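Local structure of PROBABLE CHAIN-FATTY-ACID-CoA LIGASE FADD13 (Mycobacterium tuberculosis, 3T5C) at residues A[172-177]-A[357-362]. The protein belongs to the AMP-binding enzyme family of the ANL clan and is represented here by its N-terminal domain. Numbering follows the deposited sequence.
Sequences KGVVHT and ILLKEY
With CG set opposite the carbonyl carbon in both K172 (chi1 -58°) and Y362 (chi1 -73°), the lysine chain is carried across one face of the tyrosine ring. K172 CD lies over the ring centre, 3.8 Å from the centroid of Y362, as a CH-pi contact; NZ stays above the same face but 5.4 Å from the centroid, adding at most a weak cation-pi attraction. A lysine suits this partly exposed site because its methylenes can cover an aromatic face while its ammonium lies farther from the ring. L359 CD2 sits over the opposite face of the Y362 ring, so the phenol is sandwiched between aliphatic groups, and its OH is hydrogen-bonded to E305.

V174 belongs to the same apolar layer: its CG1, anti to the backbone N, meets L359 CB at 3.6 Å nearly at right angles, and its CG2 flanks the tyrosine. Between the backbones, V175 N donates to E361 O (3.0 Å) and K360 N to V175 O (3.0 Å). V175 CG2 packs tightly on E361 CG at 3.2 Å; beta-branched valine suits a strand.

H176 CE1 approaches I357 O at 3.1 Å near the ring plane, and L359 CB lies over one face. ND1 is hydrogen-bonded with S180 OG and NE2 with T304 O, so NE2 probably carries the proton; histidine suits the place because each ring nitrogen can hold a partner. T177, whose side chain N-caps helix 178-191, rests its CG2 on K360 CE; K360 NZ reaches D156 O. V174 and Y362 form an antiparallel non-hydrogen-bonded pair, joining weakly bonded strand 361-362 to central strand 172-177 of a small antiparallel sheet, with 158-164 at its other edge, in this AMP-binding enzyme family member.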
ATOM      1  N   LYS A 172      10.867  -6.758 -11.416  1.00 36.74           N
ATOM      2  CA  LYS A 172      11.944  -6.013 -10.765  1.00 35.88           C
ATOM      3  C   LYS A 172      11.452  -5.749  -9.343  1.00 34.27           C
ATOM      4  O   LYS A 172      10.248  -5.606  -9.118  1.00 31.63           O
ATOM      5  CB  LYS A 172      12.198  -4.657 -11.425  1.00 37.61           C
ATOM      6  CG  LYS A 172      12.550  -4.661 -12.894  1.00 40.17           C
ATOM      7  CD  LYS A 172      12.980  -3.260 -13.295  1.00 41.35           C
ATOM      8  CE  LYS A 172      12.849  -3.036 -14.783  1.00 45.04           C
ATOM      9  NZ  LYS A 172      11.422  -3.142 -15.196  1.00 46.50           N
ATOM     10  N   GLY A 173      12.375  -5.683  -8.391  1.00 32.09           N
ATOM     11  CA  GLY A 173      11.983  -5.415  -7.021  1.00 27.32           C
ATOM     12  C   GLY A 173      12.135  -3.935  -6.739  1.00 25.74           C
ATOM     13  O   GLY A 173      13.240  -3.403  -6.848  1.00 25.37           O
ATOM     14  N   VAL A 174      11.037  -3.260  -6.401  1.00 23.10           N
ATOM     15  CA  VAL A 174      11.092  -1.827  -6.098  1.00 21.69           C
ATOM     16  C   VAL A 174      11.435  -1.650  -4.616  1.00 20.73           C
ATOM     17  O   VAL A 174      10.661  -2.045  -3.737  1.00 20.90           O
ATOM     18  CB  VAL A 174       9.733  -1.133  -6.404  1.00 21.73           C
ATOM     19  CG1 VAL A 174       9.781   0.343  -5.996  1.00 19.35           C
ATOM     20  CG2 VAL A 174       9.410  -1.271  -7.883  1.00 22.72           C
ATOM     21  N   VAL A 175      12.587  -1.057  -4.331  1.00 23.12           N
ATOM     22  CA  VAL A 175      12.969  -0.890  -2.935  1.00 26.18           C
ATOM     23  C   VAL A 175      12.596   0.478  -2.389  1.00 24.98           C
ATOM     24  O   VAL A 175      12.977   1.509  -2.933  1.00 23.97           O
ATOM     25  CB  VAL A 175      14.500  -1.139  -2.680  1.00 26.75           C
ATOM     26  CG1 VAL A 175      14.990  -2.337  -3.485  1.00 29.32           C
ATOM     27  CG2 VAL A 175      15.304   0.089  -3.003  1.00 32.84           C
ATOM     28  N   HIS A 176      11.828   0.457  -1.306  1.00 26.45           N
ATOM     29  CA  HIS A 176      11.392   1.669  -0.628  1.00 26.07           C
ATOM     30  C   HIS A 176      11.990   1.741   0.776  1.00 24.46           C
ATOM     31  O   HIS A 176      12.269   0.725   1.414  1.00 24.36           O
ATOM     32  CB  HIS A 176       9.866   1.728  -0.565  1.00 25.17           C
ATOM     33  CG  HIS A 176       9.249   2.371  -1.766  1.00 26.99           C
ATOM     34  ND1 HIS A 176       9.442   3.702  -2.077  1.00 23.89           N
ATOM     35  CD2 HIS A 176       8.469   1.863  -2.749  1.00 26.60           C
ATOM     36  CE1 HIS A 176       8.809   3.984  -3.202  1.00 25.96           C
ATOM     37  NE2 HIS A 176       8.211   2.886  -3.630  1.00 26.28           N
ATOM     38  N   THR A 177      12.179   2.964   1.242  1.00 24.91           N
ATOM     39  CA  THR A 177      12.776   3.208   2.539  1.00 24.40           C
ATOM     40  C   THR A 177      11.767   3.775   3.545  1.00 24.60           C
ATOM     41  O   THR A 177      10.620   4.060   3.203  1.00 22.10           O
ATOM     42  CB  THR A 177      13.924   4.199   2.376  1.00 24.90           C
ATOM     43  OG1 THR A 177      13.390   5.467   1.957  1.00 24.10           O
ATOM     44  CG2 THR A 177      14.919   3.693   1.312  1.00 20.33           C
ATOM     45  N   ILE A 357       9.013  10.516  -2.403  1.00 23.94           N
ATOM     46  CA  ILE A 357       8.214   9.292  -2.384  1.00 25.02           C
ATOM     47  C   ILE A 357       8.793   8.236  -3.335  1.00 23.90           C
ATOM     48  O   ILE A 357       8.356   7.089  -3.352  1.00 25.49           O
ATOM     49  CB  ILE A 357       6.755   9.574  -2.802  1.00 25.40           C
ATOM     50  CG1 ILE A 357       6.696   9.902  -4.302  1.00 29.87           C
ATOM     51  CG2 ILE A 357       6.201  10.746  -1.998  1.00 25.84           C
ATOM     52  CD1 ILE A 357       5.293  10.236  -4.826  1.00 26.58           C
ATOM     53  N   LEU A 358       9.785   8.628  -4.123  1.00 26.22           N
ATOM     54  CA  LEU A 358      10.391   7.715  -5.090  1.00 27.36           C
ATOM     55  C   LEU A 358      11.262   6.615  -4.489  1.00 27.35           C
ATOM     56  O   LEU A 358      11.869   6.775  -3.422  1.00 26.41           O
ATOM     57  CB  LEU A 358      11.218   8.507  -6.110  1.00 28.25           C
ATOM     58  CG  LEU A 358      10.430   9.360  -7.113  1.00 27.91           C
ATOM     59  CD1 LEU A 358      11.393  10.233  -7.893  1.00 25.58           C
ATOM     60  CD2 LEU A 358       9.630   8.451  -8.045  1.00 27.35           C
ATOM     61  N   LEU A 359      11.305   5.493  -5.195  1.00 26.62           N
ATOM     62  CA  LEU A 359      12.105   4.351  -4.786  1.00 27.21           C
ATOM     63  C   LEU A 359      13.569   4.743  -4.672  1.00 25.01           C
ATOM     64  O   LEU A 359      14.006   5.731  -5.258  1.00 25.70           O
ATOM     65  CB  LEU A 359      11.985   3.214  -5.810  1.00 26.71           C
ATOM     66  CG  LEU A 359      12.056   3.468  -7.333  1.00 30.01           C
ATOM     67  CD1 LEU A 359      12.557   4.855  -7.668  1.00 25.95           C
ATOM     68  CD2 LEU A 359      12.933   2.395  -7.969  1.00 30.75           C
ATOM     69  N   LYS A 360      14.327   3.975  -3.904  1.00 25.74           N
ATOM     70  CA  LYS A 360      15.746   4.252  -3.793  1.00 27.05           C
ATOM     71  C   LYS A 360      16.446   3.614  -4.999  1.00 24.72           C
ATOM     72  O   LYS A 360      17.347   4.205  -5.580  1.00 26.26           O
ATOM     73  CB  LYS A 360      16.323   3.678  -2.495  1.00 27.78           C
ATOM     74  CG  LYS A 360      17.850   3.685  -2.473  1.00 30.48           C
ATOM     75  CD  LYS A 360      18.417   3.620  -1.061  1.00 34.68           C
ATOM     76  CE  LYS A 360      18.028   2.344  -0.363  1.00 35.86           C
ATOM     77  NZ  LYS A 360      18.642   2.254   0.987  1.00 34.95           N
ATOM     78  N   GLU A 361      15.992   2.425  -5.386  1.00 26.73           N
ATOM     79  CA  GLU A 361      16.594   1.685  -6.492  1.00 26.72           C
ATOM     80  C   GLU A 361      15.788   0.415  -6.751  1.00 26.09           C
ATOM     81  O   GLU A 361      14.912   0.052  -5.961  1.00 25.55           O
ATOM     82  CB  GLU A 361      18.004   1.260  -6.079  1.00 29.63           C
ATOM     83  CG  GLU A 361      17.945   0.405  -4.797  1.00 31.94           C
ATOM     84  CD  GLU A 361      19.296   0.007  -4.241  1.00 34.91           C
ATOM     85  OE1 GLU A 361      20.197   0.874  -4.176  1.00 34.53           O
ATOM     86  OE2 GLU A 361      19.445  -1.174  -3.848  1.00 35.59           O
ATOM     87  N   TYR A 362      16.082  -0.262  -7.858  1.00 24.33           N
ATOM     88  CA  TYR A 362      15.440  -1.544  -8.124  1.00 26.73           C
ATOM     89  C   TYR A 362      16.413  -2.506  -7.440  1.00 28.20           C
ATOM     90  O   TYR A 362      17.616  -2.263  -7.432  1.00 30.23           O
ATOM     91  CB  TYR A 362      15.376  -1.848  -9.624  1.00 29.58           C
ATOM     92  CG  TYR A 362      14.362  -1.023 -10.383  1.00 28.18           C
ATOM     93  CD1 TYR A 362      12.997  -1.223 -10.202  1.00 28.17           C
ATOM     94  CD2 TYR A 362      14.774  -0.028 -11.269  1.00 29.93           C
ATOM     95  CE1 TYR A 362      12.061  -0.444 -10.891  1.00 29.86           C
ATOM     96  CE2 TYR A 362      13.855   0.749 -11.961  1.00 28.70           C
ATOM     97  CZ  TYR A 362      12.503   0.538 -11.767  1.00 29.29           C
ATOM     98  OH  TYR A 362      11.599   1.312 -12.450  1.00 31.69           O
TER